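Local coordinates for sulfonate ABC transporter, periplasmic sulfonate-binding protein SsuA (Methylobacillus flagellatus, PDB 3UIF) that probably binds sulfonates or related sulfate esters in the periplasm for uptake by an ABC transporter, at residues G75-I80 and G127-L132; T98-L103 and D260-S265; K112-L117 and K146-V151; L132-L137 and G169-F174; D175-E180 and G185-S190. One frame throughout, in Å; residues are numbered along the deposited sequence.

Contacts 2 to 5 all reach the five-stranded sheet of one lobe. Contact 4 (132-137 with 169-174) lies in the middle, its centre about 11 Å from that of contact 3 and about 12 Å from those of contacts 2 and 5; F171 and L137 both pack on W189 of contact 5. Contacts 3 and 4 meet where I114 touches F134 and L137. Contact 2 feeds strand 102-106, which runs between the strands of contacts 4 and 5. Contact 1, its centre about 12 Å from that of contact 4, shares L132 and helix 130-140 with it, reaches across to the other lobe, and includes R128, hydrogen-bonded to a sulfate that probably came from the crystallisation liquor.

Contact 1: residues G75-I80 and G127-L132; sequences GDLPPI and GRPWEL. With SO4 (sulfate ion), chain B.
L77 reaches across to the turn at G127-P129 with one methyl, CD2. That atom lies 3.4 Å from G127 O and 3.9 Å from P129 CD, so the touch is a methyl against a carbonyl oxygen and the side of a proline ring. CG anti to the backbone N (chi1 -162°) swings CD2 toward the turn; nearer the backbone, L77 CB lies 4.1 Å from P129 CG. Little surface is buried between the segments, and the contact is purely van der Waals.

The turn is tied to its own helix: G127 N donates to E131 OE1 over 3.2 Å, coming from above the carboxylate plane, and the same oxygen is hydrogen-bonded to Y288 OH. Next to P129, R128 turns the other way. Its NE donates to O2 of the sulfate at 2.7 Å, with a weak second bond from NH2, and the ion sits at the edge of the guanidinium. W130 brings its ring edge to the same ion, CZ2 lying 3.5 Å from sulfate O3, and H125 ND1 is also hydrogen-bonded to the sulfate. The ion probably comes from the crystallisation liquor.

Further out, L294 packs on L77 and L200 on P129, while D76 OD1 is hydrogen-bonded to H281 NE2. The contact brings together segments leading into helices from two different sheets, consistent with the two-lobed fold of periplasmic binding proteins.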
# COMPACT_ATOMS: atom_id res chain seq x y z
N GLY A 75 -4.83 2.19 0.27
CA GLY A 75 -4.42 0.78 0.14
C GLY A 75 -5.50 -0.11 -0.41
O GLY A 75 -6.62 0.33 -0.64
N ASP A 76 -5.18 -1.38 -0.62
CA ASP A 76 -6.16 -2.31 -1.19
C ASP A 76 -7.08 -2.94 -0.16
O ASP A 76 -8.13 -3.49 -0.51
CB ASP A 76 -5.46 -3.44 -1.95
CG ASP A 76 -4.38 -4.14 -1.13
OD1 ASP A 76 -3.92 -5.22 -1.57
OD2 ASP A 76 -3.97 -3.62 -0.05
N LEU A 77 -6.71 -2.88 1.11
CA LEU A 77 -7.55 -3.56 2.09
C LEU A 77 -8.97 -2.94 2.22
O LEU A 77 -9.96 -3.65 2.00
CB LEU A 77 -6.85 -3.78 3.43
CG LEU A 77 -7.53 -4.86 4.30
CD1 LEU A 77 -7.67 -6.20 3.58
CD2 LEU A 77 -6.83 -5.01 5.64
N PRO A 78 -9.07 -1.63 2.54
CA PRO A 78 -10.43 -1.04 2.59
C PRO A 78 -11.33 -1.28 1.36
O PRO A 78 -12.45 -1.77 1.54
CB PRO A 78 -10.15 0.45 2.85
CG PRO A 78 -8.91 0.42 3.67
CD PRO A 78 -8.06 -0.69 3.08
N PRO A 79 -10.87 -0.96 0.13
CA PRO A 79 -11.72 -1.16 -1.05
C PRO A 79 -12.14 -2.61 -1.27
O PRO A 79 -13.24 -2.87 -1.74
CB PRO A 79 -10.86 -0.66 -2.21
CG PRO A 79 -9.47 -0.58 -1.72
CD PRO A 79 -9.53 -0.44 -0.23
N ILE A 80 -11.27 -3.55 -0.94
CA ILE A 80 -11.66 -4.96 -0.86
C ILE A 80 -12.85 -5.18 0.09
O ILE A 80 -13.81 -5.87 -0.26
CB ILE A 80 -10.47 -5.88 -0.45
CG1 ILE A 80 -9.48 -6.04 -1.62
CG2 ILE A 80 -10.95 -7.24 0.05
CD1 ILE A 80 -8.12 -6.57 -1.24
N GLY A 127 -5.72 -8.07 11.38
CA GLY A 127 -6.62 -7.34 10.50
C GLY A 127 -5.94 -6.27 9.67
O GLY A 127 -6.62 -5.50 8.96
N ARG A 128 -4.61 -6.20 9.74
CA ARG A 128 -3.83 -5.27 8.90
C ARG A 128 -3.26 -5.93 7.66
O ARG A 128 -2.97 -7.13 7.67
CB ARG A 128 -2.71 -4.62 9.71
CG ARG A 128 -3.25 -3.57 10.67
CD ARG A 128 -3.85 -2.39 9.91
NE ARG A 128 -4.18 -1.33 10.84
CZ ARG A 128 -5.41 -1.01 11.22
NH1 ARG A 128 -6.47 -1.64 10.70
NH2 ARG A 128 -5.59 -0.03 12.11
N PRO A 129 -3.07 -5.14 6.57
CA PRO A 129 -2.61 -5.75 5.32
C PRO A 129 -1.40 -6.67 5.52
O PRO A 129 -1.38 -7.77 4.97
CB PRO A 129 -2.26 -4.56 4.45
CG PRO A 129 -3.11 -3.45 4.97
CD PRO A 129 -3.25 -3.68 6.44
N TRP A 130 -0.45 -6.29 6.36
CA TRP A 130 0.74 -7.11 6.51
C TRP A 130 0.50 -8.46 7.13
O TRP A 130 1.40 -9.30 7.16
CB TRP A 130 1.86 -6.37 7.22
CG TRP A 130 1.48 -5.72 8.51
CD1 TRP A 130 1.64 -6.23 9.79
CD2 TRP A 130 0.90 -4.39 8.69
NE1 TRP A 130 1.21 -5.33 10.73
CE2 TRP A 130 0.75 -4.21 10.14
CE3 TRP A 130 0.51 -3.37 7.84
CZ2 TRP A 130 0.22 -3.05 10.68
CZ3 TRP A 130 -0.03 -2.20 8.39
CH2 TRP A 130 -0.17 -2.05 9.78
N GLU A 131 -0.71 -8.69 7.63
CA GLU A 131 -1.08 -10.00 8.17
C GLU A 131 -1.09 -11.05 7.06
O GLU A 131 -0.78 -12.22 7.28
CB GLU A 131 -2.44 -9.96 8.88
CG GLU A 131 -2.76 -11.26 9.61
CD GLU A 131 -4.12 -11.27 10.31
OE1 GLU A 131 -5.12 -10.76 9.74
OE2 GLU A 131 -4.19 -11.81 11.43
N LEU A 132 -1.42 -10.61 5.85
CA LEU A 132 -1.37 -11.46 4.66
C LEU A 132 0.04 -11.98 4.39
O LEU A 132 0.23 -13.18 4.17
CB LEU A 132 -1.93 -10.71 3.46
CG LEU A 132 -1.80 -11.41 2.11
CD1 LEU A 132 -2.51 -12.76 2.08
CD2 LEU A 132 -2.30 -10.49 1.01
S SO4 B . -1.82 0.56 12.70
O1 SO4 B . -0.67 1.51 12.64
O2 SO4 B . -2.58 0.72 11.42
O3 SO4 B . -1.35 -0.85 12.87
O4 SO4 B . -2.67 0.80 13.90

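Contact 2: residues T98-L103 and D260-S265; sequences TSNSYL and DQDNVS
N100 points its CB toward D262, and CG lies beside the backbone N, anti to the carbonyl carbon (chi1 -67°), 3.8 Å from D262 OD2. The side chains of K192 and R269 also touch N100. At the end the amide divides its work. OD1 accepts from T191 OG1, with a weak bond from K199 NZ besides. ND2 donates to D262 OD2 over 3.1 Å, almost straight at 172°, with the acceptor lying in the plane of the amide; on the aspartate side the nitrogen arrives from well above the carboxylate plane.

The 98-103 segment is part of the connection between strand 89-94 of one sheet and strand 102-106 of the other, consistent with an interlobe crossing of the type found in periplasmic binding proteins. Its partner is the loop between helices 252-257 and 276-291.

D262 OD2 also forms salt bridges with K199 and R269, two positive charges that probably stabilise the carboxylate as an anion. D262 OD1 takes a weak bond from the backbone N of N263; the ND2 of that residue is hydrogen-bonded to A194 O.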
# COMPACT_ATOMS: atom_id res chain seq x y z
N THR A 98 3.78 -0.70 -1.87
CA THR A 98 3.91 0.34 -0.90
C THR A 98 4.89 -0.02 0.25
O THR A 98 5.72 0.82 0.62
CB THR A 98 2.52 0.92 -0.52
OG1 THR A 98 2.69 2.12 0.25
CG2 THR A 98 1.64 -0.06 0.21
N SER A 99 4.86 -1.27 0.74
CA SER A 99 5.67 -1.65 1.90
C SER A 99 6.17 -3.09 1.91
O SER A 99 5.43 -4.02 1.54
CB SER A 99 4.87 -1.45 3.19
OG SER A 99 3.94 -0.39 3.07
N ASN A 100 7.39 -3.29 2.39
CA ASN A 100 7.82 -4.61 2.81
C ASN A 100 7.28 -4.92 4.22
O ASN A 100 6.79 -4.03 4.93
CB ASN A 100 9.36 -4.73 2.79
CG ASN A 100 9.93 -4.68 1.38
OD1 ASN A 100 9.73 -5.59 0.57
ND2 ASN A 100 10.66 -3.60 1.09
N SER A 101 7.36 -6.19 4.61
CA SER A 101 7.12 -6.57 5.99
C SER A 101 8.34 -7.24 6.54
O SER A 101 9.20 -7.68 5.79
CB SER A 101 5.91 -7.48 6.10
OG SER A 101 4.77 -6.83 5.60
N TYR A 102 8.41 -7.32 7.87
CA TYR A 102 9.65 -7.66 8.56
C TYR A 102 9.35 -8.49 9.81
O TYR A 102 8.40 -8.20 10.54
CB TYR A 102 10.37 -6.38 8.99
CG TYR A 102 10.69 -5.42 7.86
CD1 TYR A 102 9.76 -4.48 7.41
CD2 TYR A 102 11.93 -5.45 7.24
CE1 TYR A 102 10.06 -3.62 6.38
CE2 TYR A 102 12.24 -4.59 6.20
CZ TYR A 102 11.31 -3.67 5.78
OH TYR A 102 11.67 -2.83 4.76
N LEU A 103 10.16 -9.51 10.05
CA LEU A 103 10.14 -10.25 11.31
C LEU A 103 11.34 -9.83 12.13
O LEU A 103 12.48 -9.88 11.68
CB LEU A 103 10.17 -11.76 11.08
CG LEU A 103 9.94 -12.69 12.28
CD1 LEU A 103 8.58 -12.51 12.94
CD2 LEU A 103 10.12 -14.14 11.85
N ASP A 260 16.11 -0.25 0.54
CA ASP A 260 17.48 -0.75 0.49
C ASP A 260 17.52 -2.26 0.27
O ASP A 260 16.78 -3.01 0.92
CB ASP A 260 18.15 -0.42 1.81
CG ASP A 260 19.42 0.33 1.61
OD1 ASP A 260 20.49 -0.34 1.44
OD2 ASP A 260 19.34 1.58 1.63
N GLN A 261 18.37 -2.71 -0.65
CA GLN A 261 18.61 -4.15 -0.83
C GLN A 261 17.35 -5.00 -1.14
O GLN A 261 17.31 -6.20 -0.89
CB GLN A 261 19.42 -4.72 0.35
CG GLN A 261 20.69 -3.94 0.63
CD GLN A 261 21.68 -4.70 1.49
OE1 GLN A 261 21.47 -4.89 2.69
NE2 GLN A 261 22.80 -5.13 0.88
N ASP A 262 16.35 -4.35 -1.72
CA ASP A 262 15.08 -4.98 -2.07
C ASP A 262 15.22 -5.77 -3.39
O ASP A 262 16.06 -5.43 -4.23
CB ASP A 262 14.02 -3.87 -2.20
CG ASP A 262 12.59 -4.37 -2.01
OD1 ASP A 262 12.31 -5.60 -2.09
OD2 ASP A 262 11.71 -3.50 -1.81
N ASN A 263 14.43 -6.83 -3.57
CA ASN A 263 14.43 -7.53 -4.86
C ASN A 263 13.58 -6.83 -5.93
O ASN A 263 13.40 -7.35 -7.04
CB ASN A 263 14.04 -9.01 -4.71
CG ASN A 263 12.65 -9.21 -4.13
OD1 ASN A 263 11.92 -8.27 -3.80
ND2 ASN A 263 12.29 -10.46 -3.97
N VAL A 264 13.06 -5.66 -5.58
CA VAL A 264 12.33 -4.80 -6.51
C VAL A 264 13.02 -3.43 -6.54
O VAL A 264 13.18 -2.78 -5.50
CB VAL A 264 10.85 -4.66 -6.09
CG1 VAL A 264 10.12 -3.74 -7.05
CG2 VAL A 264 10.17 -6.03 -6.03
N SER A 265 13.46 -3.02 -7.72
CA SER A 265 14.17 -1.75 -7.90
C SER A 265 13.32 -0.55 -7.52
O SER A 265 12.10 -0.66 -7.36
CB SER A 265 14.63 -1.60 -9.34
OG SER A 265 13.58 -1.15 -10.16

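Contact 3: residues K112-L117 and K146-V151; sequences KSIKDL and KDFKIV
F148 pushes its ring against the short 3-10 turn that carries I114 and L117, and the two residues meet it differently. L117 presents its backbone: its O lies near the ring plane, at the edge, 3.1 Å from F148 CD1. The side chain of L117 touches the ring through CB, 4.0 Å from F148 CE1, while the rest of it turns elsewhere and packs on L103 and I122. I114 comes in obliquely at the far end of the ring, with CG1 3.8 Å and CD1 3.9 Å from F148 CZ. With CG1 anti to the backbone N (chi1 180°), the ethyl branch is the one carried to the phenylalanine. From within the ring's own segment, D147 CB lies over one face, offset toward the rim.

The turn is braced from inside. D116 OD2 accepts from K112 N at 2.9 Å through its anti lone pair, with a weaker bond from S113 N, and D116 N and L117 N bond back to S113 O and I114 O. K115 NZ reaches S113 OG and forms a salt bridge to E141.

The contact lies beside the five-stranded sheet, close to helix 130-140. I122 of strand 121-124 packs on I114, L117 and F148; L138 of helix 130-140 meets I114 and F148; and L103 of strand 102-106 backs the turn, while strand 149-151 runs on from F148 as an outermost strand.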
# COMPACT_ATOMS: atom_id res chain seq x y z
N LYS A 112 16.46 -17.64 14.04
CA LYS A 112 17.02 -17.28 12.72
C LYS A 112 15.98 -17.24 11.59
O LYS A 112 16.17 -16.56 10.58
CB LYS A 112 18.18 -18.21 12.34
CG LYS A 112 19.52 -17.84 12.98
CD LYS A 112 20.52 -18.99 12.91
CE LYS A 112 21.08 -19.18 11.50
NZ LYS A 112 21.89 -20.43 11.41
N SER A 113 14.89 -17.99 11.76
CA SER A 113 13.77 -17.98 10.81
C SER A 113 12.49 -18.31 11.59
O SER A 113 12.56 -18.81 12.71
CB SER A 113 13.99 -18.98 9.67
OG SER A 113 13.51 -20.27 10.04
N ILE A 114 11.34 -18.04 10.98
CA ILE A 114 10.05 -18.18 11.67
C ILE A 114 9.87 -19.54 12.35
O ILE A 114 9.22 -19.63 13.39
CB ILE A 114 8.85 -17.85 10.73
CG1 ILE A 114 7.50 -18.00 11.45
CG2 ILE A 114 8.88 -18.72 9.48
CD1 ILE A 114 7.17 -16.87 12.40
N LYS A 115 10.48 -20.57 11.77
CA LYS A 115 10.43 -21.93 12.32
C LYS A 115 10.76 -21.93 13.80
O LYS A 115 10.07 -22.56 14.60
CB LYS A 115 11.38 -22.87 11.55
CG LYS A 115 10.93 -23.20 10.12
CD LYS A 115 11.76 -24.30 9.46
CE LYS A 115 13.19 -23.86 9.15
NZ LYS A 115 13.25 -22.75 8.15
N ASP A 116 11.81 -21.18 14.16
CA ASP A 116 12.32 -21.14 15.53
C ASP A 116 11.36 -20.50 16.53
O ASP A 116 11.58 -20.53 17.74
CB ASP A 116 13.66 -20.39 15.56
CG ASP A 116 14.74 -21.08 14.73
OD1 ASP A 116 14.77 -22.33 14.72
OD2 ASP A 116 15.56 -20.37 14.09
N LEU A 117 10.28 -19.92 16.02
CA LEU A 117 9.38 -19.20 16.89
C LEU A 117 8.14 -20.00 17.20
O LEU A 117 7.19 -19.49 17.79
CB LEU A 117 9.02 -17.84 16.28
CG LEU A 117 10.22 -16.91 16.12
CD1 LEU A 117 9.81 -15.63 15.42
CD2 LEU A 117 10.88 -16.63 17.48
N LYS A 146 -2.10 -21.54 14.61
CA LYS A 146 -2.12 -22.52 15.69
C LYS A 146 -0.79 -22.69 16.41
O LYS A 146 -0.76 -22.97 17.61
CB LYS A 146 -2.58 -23.89 15.16
CG LYS A 146 -4.01 -23.93 14.64
CD LYS A 146 -4.94 -23.11 15.54
CE LYS A 146 -6.41 -23.30 15.16
NZ LYS A 146 -7.30 -22.50 16.05
N ASP A 147 0.31 -22.50 15.68
CA ASP A 147 1.65 -22.77 16.20
C ASP A 147 2.30 -21.61 16.92
O ASP A 147 3.48 -21.68 17.29
CB ASP A 147 2.57 -23.19 15.06
CG ASP A 147 2.09 -24.43 14.38
OD1 ASP A 147 1.07 -25.00 14.85
OD2 ASP A 147 2.73 -24.83 13.37
N PHE A 148 1.54 -20.54 17.12
CA PHE A 148 2.08 -19.40 17.83
C PHE A 148 1.03 -18.82 18.76
O PHE A 148 -0.17 -18.95 18.51
CB PHE A 148 2.54 -18.35 16.83
CG PHE A 148 3.43 -18.89 15.74
CD1 PHE A 148 4.81 -18.98 15.92
CD2 PHE A 148 2.89 -19.33 14.53
CE1 PHE A 148 5.63 -19.47 14.92
CE2 PHE A 148 3.70 -19.84 13.54
CZ PHE A 148 5.08 -19.91 13.73
N LYS A 149 1.49 -18.21 19.85
CA LYS A 149 0.64 -17.30 20.59
C LYS A 149 0.74 -15.92 19.90
O LYS A 149 1.79 -15.27 19.94
CB LYS A 149 1.02 -17.25 22.08
CG LYS A 149 0.04 -16.46 22.97
CD LYS A 149 0.33 -16.68 24.45
CE LYS A 149 -0.90 -16.44 25.32
NZ LYS A 149 -0.78 -16.97 26.72
N ILE A 150 -0.34 -15.51 19.24
CA ILE A 150 -0.39 -14.21 18.58
C ILE A 150 -0.92 -13.14 19.52
O ILE A 150 -2.09 -13.17 19.91
CB ILE A 150 -1.27 -14.22 17.30
CG1 ILE A 150 -0.98 -15.44 16.42
CG2 ILE A 150 -1.13 -12.90 16.54
CD1 ILE A 150 0.42 -15.49 15.83
N VAL A 151 -0.05 -12.19 19.86
CA VAL A 151 -0.42 -11.03 20.67
C VAL A 151 -0.92 -9.95 19.71
O VAL A 151 -0.14 -9.43 18.91
CB VAL A 151 0.78 -10.51 21.52
CG1 VAL A 151 0.33 -9.45 22.53
CG2 VAL A 151 1.50 -11.64 22.24

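Contact 4: residues L132-L137 and G169-F174; sequences LAFSNL and GFFSLF
F134 and F171 form an edge-to-face pair, with the edge of F134 directed at the face of F171, centroids 5.0 Å apart and planes at 62°. CG is anti to the backbone N in both, F134 at chi1 -176° and F171 at -156°, and the two side chains cross between helix and strand. F134 CD1 lies 3.6 Å from F171 CD1, above the ring but toward its rim. The root of the same side chain takes a more central place: F134 CB is 3.9 Å from the F171 centroid, over the face, in a CH-pi contact. L137 CD2 adds an oblique touch at F171 CE1, 4.1 Å away, and A133 CB sits near F171 CE2, so one phenylalanine receives three residues of the helix face turned to the strand, A133, F134 and L137.

Helix 130-140 joins the neighbouring parallel strands 121-124 and 149-151 in a beta-alpha-beta crossover. L124 packs on both rings and L103 on F171, and L132 turns from the pair to helix 276-291.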
# COMPACT_ATOMS: atom_id res chain seq x y z
N LEU A 132 -1.42 -10.61 5.85
CA LEU A 132 -1.37 -11.46 4.66
C LEU A 132 0.04 -11.98 4.39
O LEU A 132 0.23 -13.18 4.17
CB LEU A 132 -1.93 -10.71 3.46
CG LEU A 132 -1.80 -11.41 2.11
CD1 LEU A 132 -2.51 -12.76 2.08
CD2 LEU A 132 -2.30 -10.49 1.01
N ALA A 133 1.02 -11.09 4.43
CA ALA A 133 2.43 -11.48 4.30
C ALA A 133 2.83 -12.46 5.40
O ALA A 133 3.58 -13.41 5.14
CB ALA A 133 3.33 -10.26 4.32
N PHE A 134 2.34 -12.25 6.61
CA PHE A 134 2.64 -13.14 7.70
C PHE A 134 2.05 -14.53 7.41
O PHE A 134 2.74 -15.56 7.52
CB PHE A 134 2.12 -12.58 9.01
CG PHE A 134 2.47 -13.42 10.22
CD1 PHE A 134 3.78 -13.44 10.71
CD2 PHE A 134 1.50 -14.18 10.86
CE1 PHE A 134 4.11 -14.19 11.82
CE2 PHE A 134 1.83 -14.94 11.98
CZ PHE A 134 3.13 -14.95 12.45
N SER A 135 0.78 -14.53 7.01
CA SER A 135 0.09 -15.75 6.64
C SER A 135 0.80 -16.51 5.51
O SER A 135 1.00 -17.72 5.61
CB SER A 135 -1.36 -15.44 6.28
OG SER A 135 -1.97 -16.58 5.74
N ASN A 136 1.20 -15.78 4.46
CA ASN A 136 2.01 -16.32 3.38
C ASN A 136 3.27 -17.02 3.87
O ASN A 136 3.57 -18.15 3.50
CB ASN A 136 2.44 -15.20 2.44
CG ASN A 136 1.30 -14.65 1.62
OD1 ASN A 136 1.53 -13.85 0.73
ND2 ASN A 136 0.07 -15.05 1.93
N LEU A 137 4.03 -16.29 4.69
CA LEU A 137 5.26 -16.80 5.25
C LEU A 137 5.00 -18.09 6.01
O LEU A 137 5.75 -19.06 5.86
CB LEU A 137 5.92 -15.74 6.13
CG LEU A 137 7.07 -16.14 7.05
CD1 LEU A 137 8.26 -16.69 6.26
CD2 LEU A 137 7.48 -14.93 7.89
N GLY A 169 8.81 -12.33 19.19
CA GLY A 169 8.86 -11.86 17.81
C GLY A 169 7.85 -10.77 17.54
O GLY A 169 6.85 -10.64 18.24
N PHE A 170 8.11 -9.99 16.49
CA PHE A 170 7.26 -8.85 16.16
C PHE A 170 7.18 -8.74 14.65
O PHE A 170 8.19 -8.64 13.97
CB PHE A 170 7.85 -7.58 16.81
CG PHE A 170 7.17 -6.29 16.43
CD1 PHE A 170 5.80 -6.12 16.56
CD2 PHE A 170 7.92 -5.21 15.97
CE1 PHE A 170 5.19 -4.92 16.23
CE2 PHE A 170 7.31 -4.00 15.64
CZ PHE A 170 5.95 -3.85 15.77
N PHE A 171 5.97 -8.78 14.13
CA PHE A 171 5.79 -8.67 12.69
C PHE A 171 5.21 -7.31 12.31
O PHE A 171 4.13 -6.95 12.77
CB PHE A 171 4.91 -9.81 12.17
CG PHE A 171 5.13 -10.10 10.71
CD1 PHE A 171 6.21 -10.88 10.31
CD2 PHE A 171 4.26 -9.57 9.74
CE1 PHE A 171 6.42 -11.14 8.96
CE2 PHE A 171 4.47 -9.84 8.40
CZ PHE A 171 5.54 -10.62 8.01
N SER A 172 5.94 -6.57 11.48
CA SER A 172 5.55 -5.19 11.15
C SER A 172 6.19 -4.69 9.86
O SER A 172 6.82 -5.45 9.12
CB SER A 172 5.91 -4.25 12.30
OG SER A 172 5.13 -3.06 12.27
N LEU A 173 6.03 -3.40 9.59
CA LEU A 173 6.61 -2.75 8.42
C LEU A 173 7.93 -2.11 8.78
O LEU A 173 8.54 -2.47 9.78
CB LEU A 173 5.65 -1.70 7.87
CG LEU A 173 4.18 -2.11 7.64
CD1 LEU A 173 3.43 -0.96 6.98
CD2 LEU A 173 4.05 -3.38 6.81
N PHE A 174 8.37 -1.13 7.99
CA PHE A 174 9.69 -0.50 8.14
C PHE A 174 9.96 0.16 9.50
O PHE A 174 11.10 0.48 9.82
CB PHE A 174 9.98 0.47 6.98
CG PHE A 174 9.17 1.74 7.01
CD1 PHE A 174 7.78 1.72 7.24
CD2 PHE A 174 9.77 2.97 6.79
CE1 PHE A 174 7.04 2.90 7.27
CE2 PHE A 174 9.04 4.15 6.80
CZ PHE A 174 7.68 4.12 7.05

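Contact 5: residues D175-E180 and G185-S190; sequences DSYILE and GKIIWS
E180 OE2 accepts the backbone N-H of I187 over 2.8 Å, nearly straight at 172°, on the anti side of the carboxylate and moderately out of its plane. A second bond ties the backbones: G185 N donates to L179 O at 3.0 Å, closing the short turn between helix and strand. The glutamate crosses I187 at about a right angle, its OE2 also 3.6 Å from I187 CB.

Beyond these bonds I187 CD1 is the packing point. It rests over one face of Y177, offset toward the rim and 3.6 Å from Y177 CE1, a CH-pi contact; S176 CB lies 3.9 Å from the same methyl. CG1 of I187 stands beside the backbone N (chi1 -64°), which carries that methyl to the helix. S176 OG is hydrogen-bonded to L173 O and Y177 OH to K192 NZ.

Helix 176-181 follows strand 169-172 and lies against the sheet where 185-190 is an outermost strand, antiparallel to 102-106; Y102 of that neighbour meets Y177 edge-to-face.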
# COMPACT_ATOMS: atom_id res chain seq x y z
N ASP A 175 8.91 0.35 10.30
CA ASP A 175 9.09 0.79 11.70
C ASP A 175 10.00 -0.17 12.47
O ASP A 175 10.57 0.18 13.50
CB ASP A 175 7.75 0.95 12.40
CG ASP A 175 6.83 -0.24 12.17
OD1 ASP A 175 6.40 -0.43 11.01
OD2 ASP A 175 6.52 -0.96 13.15
N SER A 176 10.13 -1.39 11.97
CA SER A 176 11.05 -2.37 12.53
C SER A 176 12.50 -1.85 12.70
O SER A 176 13.17 -2.19 13.67
CB SER A 176 11.05 -3.64 11.67
OG SER A 176 9.73 -4.10 11.44
N TYR A 177 12.95 -1.02 11.76
CA TYR A 177 14.32 -0.51 11.72
C TYR A 177 14.73 0.33 12.92
O TYR A 177 15.91 0.37 13.30
CB TYR A 177 14.57 0.28 10.44
CG TYR A 177 14.80 -0.61 9.25
CD1 TYR A 177 15.94 -1.43 9.16
CD2 TYR A 177 13.88 -0.63 8.19
CE1 TYR A 177 16.15 -2.25 8.06
CE2 TYR A 177 14.08 -1.45 7.10
CZ TYR A 177 15.20 -2.25 7.03
OH TYR A 177 15.38 -3.05 5.93
N ILE A 178 13.74 1.02 13.50
CA ILE A 178 13.93 1.79 14.72
C ILE A 178 14.47 0.87 15.82
O ILE A 178 15.42 1.22 16.53
CB ILE A 178 12.62 2.51 15.13
CG1 ILE A 178 12.36 3.68 14.20
CG2 ILE A 178 12.71 3.06 16.55
CD1 ILE A 178 10.98 4.27 14.33
N LEU A 179 13.87 -0.32 15.92
CA LEU A 179 14.30 -1.36 16.85
C LEU A 179 15.76 -1.75 16.66
O LEU A 179 16.45 -2.01 17.65
CB LEU A 179 13.41 -2.61 16.73
CG LEU A 179 11.97 -2.47 17.24
CD1 LEU A 179 11.15 -3.70 16.90
CD2 LEU A 179 11.96 -2.19 18.74
N GLU A 180 16.23 -1.80 15.42
CA GLU A 180 17.66 -2.00 15.21
C GLU A 180 18.42 -0.76 15.70
O GLU A 180 19.39 -0.89 16.43
CB GLU A 180 18.00 -2.31 13.75
CG GLU A 180 17.13 -3.40 13.15
CD GLU A 180 17.84 -4.20 12.07
OE1 GLU A 180 18.35 -3.62 11.07
OE2 GLU A 180 17.86 -5.44 12.22
N GLY A 185 16.57 -4.74 18.88
CA GLY A 185 16.01 -5.79 18.05
C GLY A 185 16.86 -6.13 16.84
O GLY A 185 17.76 -5.38 16.47
N LYS A 186 16.58 -7.27 16.23
CA LYS A 186 17.18 -7.58 14.93
C LYS A 186 16.17 -8.18 13.96
O LYS A 186 15.36 -9.02 14.32
CB LYS A 186 18.45 -8.43 15.07
CG LYS A 186 18.31 -9.76 15.79
CD LYS A 186 19.56 -10.59 15.60
CE LYS A 186 19.36 -12.06 15.98
NZ LYS A 186 19.60 -12.35 17.42
N ILE A 187 16.21 -7.70 12.72
CA ILE A 187 15.36 -8.19 11.66
C ILE A 187 16.00 -9.45 11.09
O ILE A 187 17.18 -9.45 10.76
CB ILE A 187 15.18 -7.13 10.55
CG1 ILE A 187 14.44 -5.91 11.09
CG2 ILE A 187 14.44 -7.71 9.34
CD1 ILE A 187 14.49 -4.71 10.17
N ILE A 188 15.21 -10.52 10.98
CA ILE A 188 15.74 -11.84 10.60
C ILE A 188 15.06 -12.38 9.34
O ILE A 188 15.54 -13.33 8.72
CB ILE A 188 15.60 -12.87 11.74
CG1 ILE A 188 14.13 -12.98 12.20
CG2 ILE A 188 16.52 -12.50 12.90
CD1 ILE A 188 13.76 -14.33 12.79
N TRP A 189 13.95 -11.77 8.97
CA TRP A 189 13.27 -12.10 7.75
C TRP A 189 12.59 -10.85 7.28
O TRP A 189 12.23 -10.00 8.09
CB TRP A 189 12.25 -13.20 7.99
CG TRP A 189 11.56 -13.61 6.72
CD1 TRP A 189 11.97 -14.57 5.81
CD2 TRP A 189 10.32 -13.04 6.16
NE1 TRP A 189 11.10 -14.64 4.75
CE2 TRP A 189 10.09 -13.75 4.89
CE3 TRP A 189 9.43 -12.05 6.54
CZ2 TRP A 189 9.00 -13.48 4.08
CZ3 TRP A 189 8.33 -11.78 5.72
CH2 TRP A 189 8.12 -12.49 4.52
N SER A 190 12.42 -10.72 5.97
CA SER A 190 11.76 -9.57 5.39
C SER A 190 11.22 -9.96 4.01
O SER A 190 11.74 -10.88 3.38
CB SER A 190 12.73 -8.39 5.33
OG SER A 190 12.74 -7.76 4.08